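Local coordinates for immunity protein (Neisseria meningitidis, PDB 4Q7O) that probably protects its own bacterial cell by neutralising the matching toxin of a contact-dependent growth-inhibition system, at residues A107-Y110 against F111-I115; D38-L41 against E42-N46. One frame throughout, in Å; residues are numbered along the deposited sequence.

Contact 1. Residues A107-Y110 against F111-I115; sequences AYHY and FNIAI
A107 opens the turn by giving its carbonyl oxygen to the backbone N of F111, with 2.8 Å between A107 O and F111 N. The same oxygen, A107 O, lies 3.2 Å from F111 CD1, oblique to the phenyl ring. F111 itself is buried, its ring meeting F28 and Y60 edge-to-face. Y108 joins the second half through its backbone, Y108 O accepting from N112 N, while its own ring meets Y136 edge-to-face. These are the i to i+4 bonds of an alpha-helix, here within helix 104-121, which follows directly on the last strand of the antiparallel sheet. H109 is exposed, beside K15 of helix 10-18, and CG anti to the backbone N (chi1 177°) places its imidazole beside the next turn. There I113 CD1 lies over one ring face, 3.9 Å from the H109 ring centroid, a CH-pi contact displaced from the ring centre toward NE2. H109 O accepts from I113 N at 3.1 Å and also from a water, which in turn accepts from N112 ND2. Y110 O takes the N-H of A114, where alanine's short side chain leaves room for F44 of helix 37-46, which touches it; the Y110 hydroxyl is hydrogen-bonded to H21 and N19.

Contact 2. Residues D38-L41 against E42-N46; sequences DTLL and ECFKN
The phenyl ring of F44 meets L40 along its CD2-CE2 side: L40 CG is 3.6 Å from F44 CE2, and both methyls of the leucine lie near that same ring carbon. L41 CA sits at the ring edge, near its plane, while L40 O approaches obliquely, 3.3 Å from F44 CD2. L40 can reach forward because its CG is anti to the backbone N (chi1 -178°), which swings the branched end toward the following turn. A leucine and a phenylalanine four residues apart thus form an apolar i to i+4 pair on helix 37-46, and F44 carries it against F111, A114 and I115 of helix 104-121. C43, a small and weakly polar residue, is buried against F27 and I31 of helix 22-34.

The exposed side is polar. E42, bent at chi2 (-56°), brings OE2 to K45 NZ in a 2.7 Å salt bridge, met on the syn side but 28° out of the carboxylate plane. The lysine chain lies alongside L41 O, with K45 CG 3.3 Å from it, and bends at chi3 to carry NZ to the carboxylate. A water donates both to E42 OE2 and to D38 O, the carbonyl that also accepts from E42 N. With a lysine and a water both donating to OE2, the E42 side chain is probably held in its ionised form, and its pairing with K45 would partly neutralise charge on this face.

How the contacts relate
Both contacts are single stretches of alpha-helix, contact 1 in helix 104-121 and contact 2 in helix 37-46, and the two helices pack together. F44 of contact 2 makes most of the close approaches: F44 CE1 lies 3.5 Å from I115 N and 3.8 Å from A114 CB, while F111 CE2 approaches C43 O at 3.6 Å. Contact 1 is the more buried and lies nearer the centre of the chain; contact 2 is partly buried. Their inner sides are alike in being apolar and aromatic, but their margins differ: that of contact 1 is partly covered by helix 10-18 and relies on a CH-pi pair, whereas that of contact 2 carries opposite charges.

Contact 1. Residues A107-Y110 against F111-I115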
# COMPACT_ATOMS: atom_id res chain seq x y z
N ALA B 107 12.86 1.39 9.04
CA ALA B 107 12.45 0.02 8.73
C ALA B 107 12.20 -0.79 10.00
O ALA B 107 11.19 -1.49 10.11
CB ALA B 107 13.47 -0.67 7.85
N TYR B 108 13.12 -0.71 10.96
CA TYR B 108 12.90 -1.41 12.23
C TYR B 108 11.64 -0.95 12.95
O TYR B 108 10.93 -1.75 13.54
CB TYR B 108 14.12 -1.30 13.14
CG TYR B 108 15.12 -2.40 12.93
CD1 TYR B 108 14.97 -3.64 13.55
CD2 TYR B 108 16.22 -2.22 12.10
CE1 TYR B 108 15.88 -4.66 13.36
CE2 TYR B 108 17.14 -3.24 11.90
CZ TYR B 108 16.97 -4.46 12.53
OH TYR B 108 17.88 -5.47 12.33
N HIS B 109 11.38 0.36 12.91
CA HIS B 109 10.15 0.95 13.44
C HIS B 109 8.94 0.27 12.79
O HIS B 109 8.04 -0.21 13.49
CB HIS B 109 10.20 2.45 13.14
CG HIS B 109 8.99 3.23 13.56
ND1 HIS B 109 8.67 3.47 14.88
CD2 HIS B 109 8.07 3.89 12.82
CE1 HIS B 109 7.59 4.22 14.94
NE2 HIS B 109 7.20 4.50 13.71
N TYR B 110 8.93 0.19 11.47
CA TYR B 110 7.83 -0.48 10.78
C TYR B 110 7.72 -1.96 11.12
O TYR B 110 6.62 -2.47 11.33
CB TYR B 110 7.97 -0.33 9.27
CG TYR B 110 7.64 1.03 8.71
CD1 TYR B 110 6.54 1.75 9.17
CD2 TYR B 110 8.42 1.59 7.70
CE1 TYR B 110 6.23 2.99 8.65
CE2 TYR B 110 8.11 2.84 7.17
CZ TYR B 110 7.02 3.54 7.65
OH TYR B 110 6.71 4.76 7.13
N PHE B 111 8.85 -2.66 11.17
CA PHE B 111 8.82 -4.09 11.46
C PHE B 111 8.31 -4.37 12.87
O PHE B 111 7.59 -5.34 13.10
CB PHE B 111 10.20 -4.72 11.24
CG PHE B 111 10.45 -5.15 9.82
CD1 PHE B 111 10.31 -4.24 8.77
CD2 PHE B 111 10.80 -6.45 9.53
CE1 PHE B 111 10.53 -4.64 7.45
CE2 PHE B 111 11.02 -6.86 8.22
CZ PHE B 111 10.89 -5.95 7.18
N ASN B 112 8.67 -3.51 13.81
CA ASN B 112 8.22 -3.68 15.18
C ASN B 112 6.71 -3.47 15.28
O ASN B 112 6.01 -4.19 16.00
CB ASN B 112 8.98 -2.72 16.09
CG ASN B 112 8.73 -3.00 17.55
OD1 ASN B 112 9.02 -4.10 18.04
ND2 ASN B 112 8.20 -2.02 18.26
N ILE B 113 6.21 -2.49 14.53
CA ILE B 113 4.77 -2.26 14.46
C ILE B 113 4.04 -3.42 13.77
O ILE B 113 3.02 -3.91 14.24
CB ILE B 113 4.46 -0.94 13.75
CG1 ILE B 113 4.98 0.24 14.58
CG2 ILE B 113 2.96 -0.79 13.52
CD1 ILE B 113 4.98 1.55 13.82
N ALA B 114 4.60 -3.87 12.64
CA ALA B 114 4.00 -4.97 11.89
C ALA B 114 3.94 -6.27 12.68
O ALA B 114 2.92 -6.97 12.66
CB ALA B 114 4.74 -5.19 10.58
N ILE B 115 5.01 -6.61 13.38
CA ILE B 115 5.01 -7.86 14.13
C ILE B 115 4.06 -7.77 15.33
O ILE B 115 3.46 -8.76 15.74
CB ILE B 115 6.43 -8.32 14.52
CG1 ILE B 115 6.46 -9.83 14.80
CG2 ILE B 115 6.98 -7.51 15.71
CD1 ILE B 115 7.86 -10.36 15.07
O HOH W 1 8.05 0.75 16.57

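Contact 2. Residues D38-L41 against E42-N46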
# COMPACT_ATOMS: atom_id res chain seq x y z
N ASP B 38 4.79 -19.24 8.99
CA ASP B 38 6.21 -19.53 9.24
C ASP B 38 7.11 -18.71 8.32
O ASP B 38 8.15 -18.20 8.75
CB ASP B 38 6.50 -21.02 9.07
CG ASP B 38 6.00 -21.86 10.23
OD1 ASP B 38 5.66 -21.29 11.29
OD2 ASP B 38 5.95 -23.10 10.08
N THR B 39 6.71 -18.56 7.06
CA THR B 39 7.44 -17.70 6.13
C THR B 39 7.43 -16.24 6.59
O THR B 39 8.47 -15.56 6.56
CB THR B 39 6.88 -17.82 4.72
OG1 THR B 39 7.15 -19.15 4.24
CG2 THR B 39 7.51 -16.79 3.78
N LEU B 40 6.28 -15.75 7.02
CA LEU B 40 6.20 -14.39 7.55
C LEU B 40 7.15 -14.19 8.74
O LEU B 40 7.81 -13.16 8.84
CB LEU B 40 4.77 -14.04 7.94
CG LEU B 40 4.52 -12.63 8.47
CD1 LEU B 40 4.90 -11.56 7.44
CD2 LEU B 40 3.07 -12.48 8.89
N LEU B 41 7.22 -15.18 9.63
CA LEU B 41 8.16 -15.11 10.75
C LEU B 41 9.60 -14.98 10.26
O LEU B 41 10.38 -14.21 10.83
CB LEU B 41 7.99 -16.31 11.69
CG LEU B 41 6.76 -16.25 12.59
CD1 LEU B 41 6.66 -17.52 13.40
CD2 LEU B 41 6.82 -15.06 13.50
N GLU B 42 9.96 -15.70 9.20
CA GLU B 42 11.31 -15.60 8.64
C GLU B 42 11.54 -14.21 8.04
O GLU B 42 12.63 -13.64 8.17
CB GLU B 42 11.57 -16.70 7.61
CG GLU B 42 11.55 -18.11 8.20
CD GLU B 42 12.52 -18.28 9.35
OE1 GLU B 42 13.71 -17.94 9.19
OE2 GLU B 42 12.09 -18.76 10.42
N CYS B 43 10.52 -13.68 7.38
CA CYS B 43 10.55 -12.31 6.88
C CYS B 43 10.84 -11.31 8.01
O CYS B 43 11.66 -10.41 7.86
CB CYS B 43 9.22 -11.97 6.19
SG CYS B 43 9.04 -10.25 5.72
N PHE B 44 10.18 -11.48 9.16
CA PHE B 44 10.43 -10.62 10.32
C PHE B 44 11.86 -10.78 10.84
O PHE B 44 12.47 -9.81 11.30
CB PHE B 44 9.44 -10.91 11.46
CG PHE B 44 8.07 -10.34 11.24
CD1 PHE B 44 7.89 -8.98 11.04
CD2 PHE B 44 6.94 -11.15 11.33
CE1 PHE B 44 6.62 -8.45 10.87
CE2 PHE B 44 5.67 -10.63 11.17
CZ PHE B 44 5.51 -9.28 10.93
N LYS B 45 12.39 -12.00 10.79
CA LYS B 45 13.71 -12.29 11.36
C LYS B 45 14.88 -11.82 10.52
O LYS B 45 15.90 -11.38 11.06
CB LYS B 45 13.87 -13.79 11.58
CG LYS B 45 13.09 -14.33 12.74
CD LYS B 45 13.50 -15.76 13.01
CE LYS B 45 12.36 -16.70 12.73
NZ LYS B 45 12.76 -18.12 12.96
N ASN B 46 14.75 -11.95 9.20
CA ASN B 46 15.90 -11.79 8.31
C ASN B 46 16.50 -10.40 8.33
O ASN B 46 17.68 -10.23 8.04
CB ASN B 46 15.54 -12.18 6.87
CG ASN B 46 15.63 -13.67 6.62
OD1 ASN B 46 15.66 -14.47 7.55
ND2 ASN B 46 15.65 -14.04 5.35
O HOH W 2 9.52 -19.42 10.82